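Local structure of hypothetical sugar ABC-transporter sugar binding protein (Arthrobacter globiformis, 7BVT) at residues A[34-39]-A[86-91]; A[134-139]-A[296-301]; A[43-48]-A[60-65]. The protein binds cyclic alpha-maltosyl-1,6-maltose outside the cell and probably delivers it to an ABC transporter for uptake. All coordinates share one frame; numbering follows the deposited sequence.

Interaction 1: residues A[34-39]-A[86-91]. With GLC (alpha-D-glucopyranose), chain B.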
loop_
_atom_site.group_PDB
_atom_site.type_symbol
_atom_site.label_atom_id
_atom_site.label_comp_id
_atom_site.label_asym_id
_atom_site.label_seq_id
_atom_site.Cartn_x
_atom_site.Cartn_y
_atom_site.Cartn_z
ATOM N N HIS A 34 18.281 -1.450 1.349
ATOM C CA HIS A 34 16.870 -1.873 1.403
ATOM C C HIS A 34 16.582 -2.219 2.854
ATOM O O HIS A 34 17.565 -2.259 3.607
ATOM C CB HIS A 34 16.602 -3.036 0.499
ATOM C CG HIS A 34 17.356 -4.230 0.953
ATOM N ND1 HIS A 34 16.836 -5.084 1.905
ATOM C CD2 HIS A 34 18.559 -4.715 0.557
ATOM C CE1 HIS A 34 17.699 -6.092 2.064
ATOM N NE2 HIS A 34 18.779 -5.890 1.279
ATOM N N TYR A 35 15.333 -2.475 3.188
ATOM C CA TYR A 35 14.956 -2.798 4.595
ATOM C C TYR A 35 14.379 -4.208 4.682
ATOM O O TYR A 35 13.824 -4.539 5.745
ATOM C CB TYR A 35 14.053 -1.719 5.227
ATOM C CG TYR A 35 12.781 -1.365 4.489
ATOM C CD1 TYR A 35 11.840 -2.319 4.160
ATOM C CD2 TYR A 35 12.501 -0.058 4.149
ATOM C CE1 TYR A 35 10.661 -2.005 3.480
ATOM C CE2 TYR A 35 11.319 0.279 3.501
ATOM C CZ TYR A 35 10.404 -0.697 3.169
ATOM O OH TYR A 35 9.240 -0.317 2.538
ATOM N N TRP A 36 14.459 -5.017 3.640
ATOM C CA TRP A 36 13.884 -6.383 3.678
ATOM C C TRP A 36 14.632 -7.253 4.710
ATOM O O TRP A 36 15.891 -7.170 4.799
ATOM C CB TRP A 36 13.898 -7.032 2.297
ATOM C CG TRP A 36 12.934 -6.382 1.348
ATOM C CD1 TRP A 36 11.602 -6.139 1.528
ATOM C CD2 TRP A 36 13.222 -5.960 0.012
ATOM N NE1 TRP A 36 11.047 -5.608 0.399
ATOM C CE2 TRP A 36 12.019 -5.464 -0.543
ATOM C CE3 TRP A 36 14.379 -5.939 -0.766
ATOM C CZ2 TRP A 36 11.956 -4.950 -1.837
ATOM C CZ3 TRP A 36 14.301 -5.464 -2.055
ATOM C CH2 TRP A 36 13.117 -4.954 -2.562
ATOM N N ASP A 37 13.849 -8.129 5.332
ATOM C CA ASP A 37 14.314 -9.204 6.233
ATOM C C ASP A 37 13.806 -10.543 5.719
ATOM O O ASP A 37 12.958 -10.607 4.812
ATOM C CB ASP A 37 13.781 -8.995 7.651
ATOM C CG ASP A 37 14.250 -7.701 8.293
ATOM O OD1 ASP A 37 15.423 -7.310 8.064
ATOM O OD2 ASP A 37 13.437 -7.084 9.009
ATOM N N GLY A 38 14.268 -11.610 6.352
ATOM C CA GLY A 38 13.586 -12.904 6.212
ATOM C C GLY A 38 13.615 -13.393 4.791
ATOM O O GLY A 38 14.649 -13.232 4.151
ATOM N N THR A 39 12.520 -14.024 4.381
ATOM C CA THR A 39 12.234 -14.572 3.032
ATOM C C THR A 39 12.529 -13.502 1.980
ATOM O O THR A 39 13.155 -13.817 0.949
ATOM C CB THR A 39 10.767 -15.023 3.025
ATOM O OG1 THR A 39 10.779 -16.159 3.892
ATOM C CG2 THR A 39 10.223 -15.327 1.644
ATOM N N ILE A 86 21.531 3.133 -5.058
ATOM C CA ILE A 86 20.084 2.791 -5.052
ATOM C C ILE A 86 19.591 2.764 -3.601
ATOM O O ILE A 86 20.149 2.021 -2.747
ATOM C CB ILE A 86 19.782 1.477 -5.803
ATOM C CG1 ILE A 86 20.226 1.509 -7.270
ATOM C CG2 ILE A 86 18.337 1.080 -5.684
ATOM C CD1 ILE A 86 20.204 0.152 -7.952
ATOM N N ALA A 87 18.484 3.427 -3.328
ATOM C CA ALA A 87 17.702 3.193 -2.095
ATOM C C ALA A 87 16.373 2.522 -2.439
ATOM O O ALA A 87 15.718 2.938 -3.399
ATOM C CB ALA A 87 17.424 4.501 -1.396
ATOM N N ILE A 88 15.971 1.532 -1.684
ATOM C CA ILE A 88 14.641 0.907 -1.849
ATOM C C ILE A 88 13.857 1.213 -0.576
ATOM O O ILE A 88 14.207 0.700 0.498
ATOM C CB ILE A 88 14.751 -0.589 -2.179
ATOM C CG1 ILE A 88 15.605 -0.819 -3.433
ATOM C CG2 ILE A 88 13.385 -1.256 -2.296
ATOM C CD1 ILE A 88 15.759 -2.241 -3.833
ATOM N N GLY A 89 12.810 2.028 -0.706
ATOM C CA GLY A 89 12.062 2.570 0.431
ATOM C C GLY A 89 10.585 2.332 0.319
ATOM O O GLY A 89 10.112 1.888 -0.716
ATOM N N ASP A 90 9.852 2.695 1.348
ATOM C CA ASP A 90 8.383 2.651 1.317
ATOM C C ASP A 90 7.872 3.688 0.321
ATOM O O ASP A 90 8.510 4.740 0.130
ATOM C CB ASP A 90 7.805 2.908 2.707
ATOM C CG ASP A 90 6.274 2.788 2.622
ATOM O OD1 ASP A 90 5.799 1.695 2.238
ATOM O OD2 ASP A 90 5.581 3.831 2.767
ATOM N N LEU A 91 6.704 3.418 -0.271
ATOM C CA LEU A 91 6.012 4.383 -1.173
ATOM C C LEU A 91 6.076 5.801 -0.624
ATOM O O LEU A 91 6.528 6.729 -1.336
ATOM C CB LEU A 91 4.560 3.967 -1.358
ATOM C CG LEU A 91 3.778 4.852 -2.313
ATOM C CD1 LEU A 91 4.229 4.625 -3.737
ATOM C CD2 LEU A 91 2.284 4.597 -2.200
HETATM C C1 GLC B . 2.174 -1.408 4.277
HETATM C C2 GLC B . 2.496 -0.696 3.000
HETATM C C3 GLC B . 2.841 0.746 3.273
HETATM C C4 GLC B . 1.684 1.372 4.068
HETATM C C5 GLC B . 1.509 0.624 5.383
HETATM C C6 GLC B . 0.331 1.206 6.185
HETATM O O2 GLC B . 3.481 -1.454 2.319
HETATM O O3 GLC B . 3.088 1.415 2.024
HETATM O O4 GLC B . 1.939 2.725 4.391
HETATM O O5 GLC B . 1.182 -0.710 5.083
HETATM O O6 GLC B . 0.510 0.838 7.550
HETATM O O HOH W 1 13.397 -1.852 1.181
#
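At the C-terminal ends of the parallel strands 28-34 and 86-90, beside the sugar pocket, Tyr35 and Trp36 leave the first strand and close on Ile88, midway along the second, and Asp90 at its end. No direct hydrogen bond joins the two segments; a water does so instead, accepting from Tyr35 N at 2.9 Å and donating to Ile88 O at 2.8 Å. The same water lies 3.3 Å above the centre of one face of the Tyr35 ring. With CG set between its backbone N and carbonyl carbon (chi1 55°), that ring runs on toward strand 86-90, and Asp90 N meets it at the edge, close to the ring plane. Tyr35 OH packs 3.5 Å from Asp90 CB, while its polar partner is Glu297 OE2. Such loops at the C-terminal ends of parallel strands commonly supply binding residues in solute-binding proteins, and Asp90 is one here: OD1 accepts from O3 of the bound glucose at 2.7 Å, and OD2 takes the backbone N-H of Val92. The Trp36 and Ile88 side chains cross at about a right angle, the benzene part of the indole doing the touching: CH2 lies 3.7 Å from Ile88 CG2 and CZ3 4.0 Å from Ile88 CD1. Trp36 NE1 is hydrogen-bonded to Glu297 OE1. The turn itself is braced by Trp36 N, which donates to ND1 of His34 at 2.9 Å, in the plane of the imidazole.

Interaction 2: residues A[134-139]-A[296-301]. With GLC (alpha-D-glucopyranose), chain B.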
loop_
_atom_site.group_PDB
_atom_site.type_symbol
_atom_site.label_atom_id
_atom_site.label_comp_id
_atom_site.label_asym_id
_atom_site.label_seq_id
_atom_site.Cartn_x
_atom_site.Cartn_y
_atom_site.Cartn_z
ATOM N N SER A 134 11.305 7.495 -8.882
ATOM C CA SER A 134 11.145 6.159 -8.293
ATOM C C SER A 134 10.406 5.229 -9.270
ATOM O O SER A 134 9.634 5.664 -10.147
ATOM C CB SER A 134 10.467 6.192 -6.931
ATOM O OG SER A 134 9.116 6.617 -7.034
ATOM N N VAL A 135 10.630 3.952 -9.075
ATOM C CA VAL A 135 9.841 2.905 -9.753
ATOM C C VAL A 135 9.509 1.891 -8.683
ATOM O O VAL A 135 10.361 1.524 -7.879
ATOM C CB VAL A 135 10.577 2.333 -10.982
ATOM C CG1 VAL A 135 11.884 1.659 -10.590
ATOM C CG2 VAL A 135 9.720 1.401 -11.795
ATOM N N PRO A 136 8.306 1.336 -8.662
ATOM C CA PRO A 136 8.023 0.260 -7.715
ATOM C C PRO A 136 8.783 -1.011 -8.086
ATOM O O PRO A 136 8.914 -1.355 -9.227
ATOM C CB PRO A 136 6.518 0.062 -7.883
ATOM C CG PRO A 136 6.240 0.450 -9.299
ATOM C CD PRO A 136 7.145 1.639 -9.501
ATOM N N VAL A 137 9.259 -1.716 -7.062
ATOM C CA VAL A 137 9.888 -3.046 -7.202
ATOM C C VAL A 137 9.136 -4.082 -6.395
ATOM O O VAL A 137 9.456 -5.265 -6.543
ATOM C CB VAL A 137 11.369 -2.994 -6.812
ATOM C CG1 VAL A 137 12.107 -2.187 -7.865
ATOM C CG2 VAL A 137 11.616 -2.456 -5.423
ATOM N N SER A 138 8.126 -3.684 -5.628
ATOM C CA SER A 138 7.137 -4.629 -5.059
ATOM C C SER A 138 5.824 -3.874 -4.885
ATOM O O SER A 138 5.851 -2.618 -4.950
ATOM C CB SER A 138 7.576 -5.155 -3.748
ATOM O OG SER A 138 7.521 -4.157 -2.761
ATOM N N ALA A 139 4.732 -4.572 -4.756
ATOM C CA ALA A 139 3.441 -3.907 -4.488
ATOM C C ALA A 139 2.621 -4.767 -3.548
ATOM O O ALA A 139 2.849 -5.959 -3.390
ATOM C CB ALA A 139 2.705 -3.662 -5.773
ATOM N N GLY A 296 4.015 -0.887 -0.685
ATOM C CA GLY A 296 5.151 -1.638 -1.221
ATOM C C GLY A 296 6.368 -0.774 -1.470
ATOM O O GLY A 296 6.354 0.437 -1.133
ATOM N N GLU A 297 7.411 -1.399 -2.020
ATOM C CA GLU A 297 8.744 -0.768 -2.087
ATOM C C GLU A 297 9.012 -0.138 -3.446
ATOM O O GLU A 297 8.636 -0.730 -4.460
ATOM C CB GLU A 297 9.806 -1.816 -1.823
ATOM C CG GLU A 297 9.936 -2.102 -0.340
ATOM C CD GLU A 297 8.812 -2.902 0.301
ATOM O OE1 GLU A 297 8.530 -4.000 -0.169
ATOM O OE2 GLU A 297 8.209 -2.385 1.255
ATOM N N GLN A 298 9.669 1.009 -3.421
ATOM C CA GLN A 298 10.030 1.784 -4.614
ATOM C C GLN A 298 11.557 1.871 -4.656
ATOM O O GLN A 298 12.144 2.152 -3.612
ATOM C CB GLN A 298 9.474 3.199 -4.527
ATOM C CG GLN A 298 8.057 3.300 -3.965
ATOM C CD GLN A 298 7.024 2.506 -4.704
ATOM O OE1 GLN A 298 6.833 2.686 -5.912
ATOM N NE2 GLN A 298 6.302 1.640 -4.014
ATOM N N ALA A 299 12.144 1.793 -5.850
ATOM C CA ALA A 299 13.607 1.965 -5.986
ATOM C C ALA A 299 13.853 3.374 -6.494
ATOM O O ALA A 299 13.114 3.818 -7.378
ATOM C CB ALA A 299 14.181 0.903 -6.896
ATOM N N MET A 300 14.903 3.983 -6.022
ATOM C CA MET A 300 15.357 5.365 -6.330
ATOM C C MET A 300 16.872 5.315 -6.590
ATOM O O MET A 300 17.561 4.599 -5.847
ATOM C CB MET A 300 15.073 6.274 -5.144
ATOM C CG MET A 300 13.579 6.465 -4.920
ATOM S SD MET A 300 13.258 6.910 -3.226
ATOM C CE MET A 300 13.125 5.269 -2.495
ATOM N N VAL A 301 17.339 6.022 -7.604
ATOM C CA VAL A 301 18.799 6.116 -7.941
ATOM C C VAL A 301 19.272 7.505 -7.571
ATOM O O VAL A 301 18.717 8.486 -8.085
ATOM C CB VAL A 301 19.060 5.798 -9.410
ATOM C CG1 VAL A 301 20.505 6.095 -9.807
ATOM C CG2 VAL A 301 18.628 4.408 -9.789
HETATM C C1 GLC B . 2.174 -1.408 4.277
HETATM C C2 GLC B . 2.496 -0.696 3.000
HETATM C C3 GLC B . 2.841 0.746 3.273
HETATM C C4 GLC B . 1.684 1.372 4.068
HETATM C C5 GLC B . 1.509 0.624 5.383
HETATM C C6 GLC B . 0.331 1.206 6.185
HETATM O O2 GLC B . 3.481 -1.454 2.319
HETATM O O3 GLC B . 3.088 1.415 2.024
HETATM O O4 GLC B . 1.939 2.725 4.391
HETATM O O5 GLC B . 1.182 -0.710 5.083
HETATM O O6 GLC B . 0.510 0.838 7.550
HETATM O O HOH W 2 7.261 4.663 -7.716
HETATM O O HOH W 3 4.310 -0.346 -4.812
#
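Ser138 and Glu297 grip each other twice: the serine hydroxyl donates to Glu297 OE1 at 2.8 Å and accepts from Glu297 N at 2.9 Å. Its OG stands between the backbone N and the carbonyl carbon (chi1 71°), turned to Glu297 in strand 292-301, and it reaches OE1 from above the carboxylate plane. Tyr35 OH binds the other carboxylate oxygen, OE2, and Trp36 NE1 shares OE1. Without this hydroxyl, as with an alanine here, Glu297 N would probably lose its acceptor and the carboxylate one of its donors. Glu297 O is also held twice, by Val137 N and Ser138 N, both arriving from the same face of its carbonyl plane. Beyond this comes antiparallel pairing, with Val135 and Ala299 as the hydrogen-bonded pair, joined by Val135 N to Ala299 O and by Ala299 N to Val135 O, the latter at 2.7 Å. Pro136, which has no N-H to give, falls at the non-hydrogen-bonded position opposite Gln298. The glutamine chain bends at chi2 (-57°) and folds back over the proline, bringing OE1 to 3.2 Å from Pro136 CA. A water links OE1 to Ser134 OG, and another links NE2 to Ser138 O; NE2 also donates to Gly296 O from above the carbonyl plane. Gly296, a pocket residue, makes a weak bond from its N to the glucose O2. On the Gln298 side Ser134 CB lies 3.7 Å from Met300 CG, while on the other face Val137 CG1 packs 3.8 Å from Ala299 CB. With both carboxylate oxygens of Glu297 bonded, a buried acidic group is provided for beside the sugar site, consistent with a pocket edge held in place by second-shell bonds.

Interaction 3: residues A[43-48]-A[60-65]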
loop_
_atom_site.group_PDB
_atom_site.type_symbol
_atom_site.label_atom_id
_atom_site.label_comp_id
_atom_site.label_asym_id
_atom_site.label_seq_id
_atom_site.Cartn_x
_atom_site.Cartn_y
_atom_site.Cartn_z
ATOM N N ALA A 43 15.273 -13.721 -0.855
ATOM C CA ALA A 43 14.854 -13.680 -2.275
ATOM C C ALA A 43 15.663 -12.593 -3.001
ATOM O O ALA A 43 16.053 -12.805 -4.171
ATOM C CB ALA A 43 13.369 -13.394 -2.380
ATOM N N PHE A 44 15.776 -11.430 -2.386
ATOM C CA PHE A 44 16.455 -10.295 -3.032
ATOM C C PHE A 44 17.934 -10.610 -3.208
ATOM O O PHE A 44 18.469 -10.367 -4.268
ATOM C CB PHE A 44 16.292 -9.008 -2.240
ATOM C CG PHE A 44 16.819 -7.815 -2.974
ATOM C CD1 PHE A 44 16.260 -7.488 -4.222
ATOM C CD2 PHE A 44 17.920 -7.114 -2.529
ATOM C CE1 PHE A 44 16.724 -6.399 -4.921
ATOM C CE2 PHE A 44 18.373 -6.005 -3.215
ATOM C CZ PHE A 44 17.777 -5.644 -4.426
ATOM N N ASP A 45 18.574 -11.137 -2.161
ATOM C CA ASP A 45 19.998 -11.536 -2.265
ATOM C C ASP A 45 20.172 -12.564 -3.374
ATOM O O ASP A 45 21.180 -12.444 -4.064
ATOM C CB ASP A 45 20.491 -12.107 -0.939
ATOM C CG ASP A 45 20.621 -11.093 0.175
ATOM O OD1 ASP A 45 20.732 -9.872 -0.083
ATOM O OD2 ASP A 45 20.647 -11.538 1.324
ATOM N N ALA A 46 19.260 -13.515 -3.566
ATOM C CA ALA A 46 19.392 -14.547 -4.623
ATOM C C ALA A 46 19.316 -13.869 -6.000
ATOM O O ALA A 46 20.080 -14.218 -6.900
ATOM C CB ALA A 46 18.320 -15.600 -4.506
ATOM N N MET A 47 18.442 -12.870 -6.127
ATOM C CA MET A 47 18.295 -12.132 -7.413
ATOM C C MET A 47 19.536 -11.294 -7.682
ATOM O O MET A 47 19.933 -11.185 -8.861
ATOM C CB MET A 47 17.045 -11.270 -7.337
ATOM C CG MET A 47 15.939 -12.193 -6.918
ATOM S SD MET A 47 14.446 -11.756 -7.627
ATOM C CE MET A 47 14.961 -12.183 -9.280
ATOM N N VAL A 48 20.103 -10.677 -6.649
ATOM C CA VAL A 48 21.378 -9.928 -6.769
ATOM C C VAL A 48 22.429 -10.939 -7.247
ATOM O O VAL A 48 23.185 -10.616 -8.201
ATOM C CB VAL A 48 21.724 -9.222 -5.447
ATOM C CG1 VAL A 48 23.169 -8.773 -5.369
ATOM C CG2 VAL A 48 20.817 -8.024 -5.179
ATOM N N ILE A 60 26.438 -5.454 -8.021
ATOM C CA ILE A 60 25.489 -4.933 -7.010
ATOM C C ILE A 60 25.958 -5.433 -5.645
ATOM O O ILE A 60 26.166 -6.663 -5.495
ATOM C CB ILE A 60 24.046 -5.398 -7.283
ATOM C CG1 ILE A 60 23.490 -4.817 -8.596
ATOM C CG2 ILE A 60 23.171 -5.070 -6.060
ATOM C CD1 ILE A 60 23.229 -3.326 -8.572
ATOM N N SER A 61 26.096 -4.508 -4.719
ATOM C CA SER A 61 26.349 -4.771 -3.290
ATOM C C SER A 61 25.139 -4.276 -2.524
ATOM O O SER A 61 25.010 -3.082 -2.378
ATOM C CB SER A 61 27.600 -4.117 -2.780
ATOM O OG SER A 61 28.707 -4.686 -3.435
ATOM N N ALA A 62 24.368 -5.212 -2.015
ATOM C CA ALA A 62 23.117 -4.921 -1.299
ATOM C C ALA A 62 23.410 -4.971 0.188
ATOM O O ALA A 62 24.140 -5.918 0.577
ATOM C CB ALA A 62 22.095 -5.918 -1.711
ATOM N N SER A 63 22.839 -4.049 0.951
ATOM C CA SER A 63 22.859 -4.032 2.444
ATOM C C SER A 63 21.458 -3.789 2.999
ATOM O O SER A 63 20.718 -2.908 2.488
ATOM C CB SER A 63 23.815 -3.032 2.953
ATOM O OG SER A 63 25.108 -3.270 2.408
ATOM N N ASN A 64 21.130 -4.484 4.071
ATOM C CA ASN A 64 19.931 -4.190 4.880
ATOM C C ASN A 64 20.212 -2.994 5.774
ATOM O O ASN A 64 21.296 -2.912 6.378
ATOM C CB ASN A 64 19.498 -5.387 5.724
ATOM C CG ASN A 64 18.447 -4.991 6.736
ATOM O OD1 ASN A 64 18.753 -4.436 7.815
ATOM N ND2 ASN A 64 17.192 -5.151 6.331
ATOM N N VAL A 65 19.278 -2.066 5.829
ATOM C CA VAL A 65 19.198 -0.971 6.807
ATOM C C VAL A 65 17.829 -1.113 7.455
ATOM O O VAL A 65 16.824 -1.182 6.738
ATOM C CB VAL A 65 19.358 0.407 6.141
ATOM C CG1 VAL A 65 19.203 1.527 7.133
ATOM C CG2 VAL A 65 20.638 0.537 5.349
#
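Val48 is the main bump of helix 38-53 on this side, and it beds against strand 58-64 beside Ile60 and Ala62. Its two methyls divide the work. CG1, anti to the backbone N (chi1 164°), lies 3.7 Å from Ile60 O and 3.8 Å from Ile60 CG2; CG2 touches the same isoleucine methyl at 3.9 Å and also looks toward Ala62 CB, 4.3 Å away. The valine and isoleucine side chains cross at about a right angle, so that the forked end of one sits against the CG2 branch of the other, while the rest of Ile60 leads away from the helix toward Phe315 and strand 28-34. Ala62 is the shallow place on the strand: its lone methyl points at the helix and is met by Phe44 CE2 at 4.0 Å. One turn before Val48, Phe44 holds its CG anti to the backbone N (chi1 -172°), which extends the ring toward the sheet. Val48 CG2 rests 3.7 Å above one face of that ring, offset toward the rim, making phenylalanine and valine a joined ridge over the alanine. At the outer margin the carboxylate of Asp45 only borders Ala62 CB. Beyond the two segments the Phe44 ring is edge-to-face with His34 and also meets the rings of Trp36 and Phe319, and thus continues the apolar layer into the domain. The axes of helix 43-48 and strand 60-64 are nearly antiparallel (169°) and come within 9.5 Å, a spacing near the usual 10 Å of a helix packed on a sheet. This is the packing of a beta-alpha-beta crossover, in which helix 38-53 connects the parallel neighbours 28-34 and 58-64.

From the N terminus, strand 28-34 runs into the turn that opens interaction 1. Before strand 86-90 returns to close that loop, helix 38-53 and strand 58-64 meet in interaction 3, which is therefore nested inside it. Interaction 2 opens later and closes a much longer loop, 134-139 to 296-301, in series with the other two. All three reach one sheet. Interactions 1 and 2 abut through adjoining strands 86-90 and 292-301, where Gln298 N is hydrogen-bonded to Gly89 O, and both touch the same glucose. Interactions 1 and 3 meet where His34 O and Trp36 O are hydrogen-bonded to Val65 N and Asn64 ND2, respectively, whereas interactions 2 and 3 do not touch.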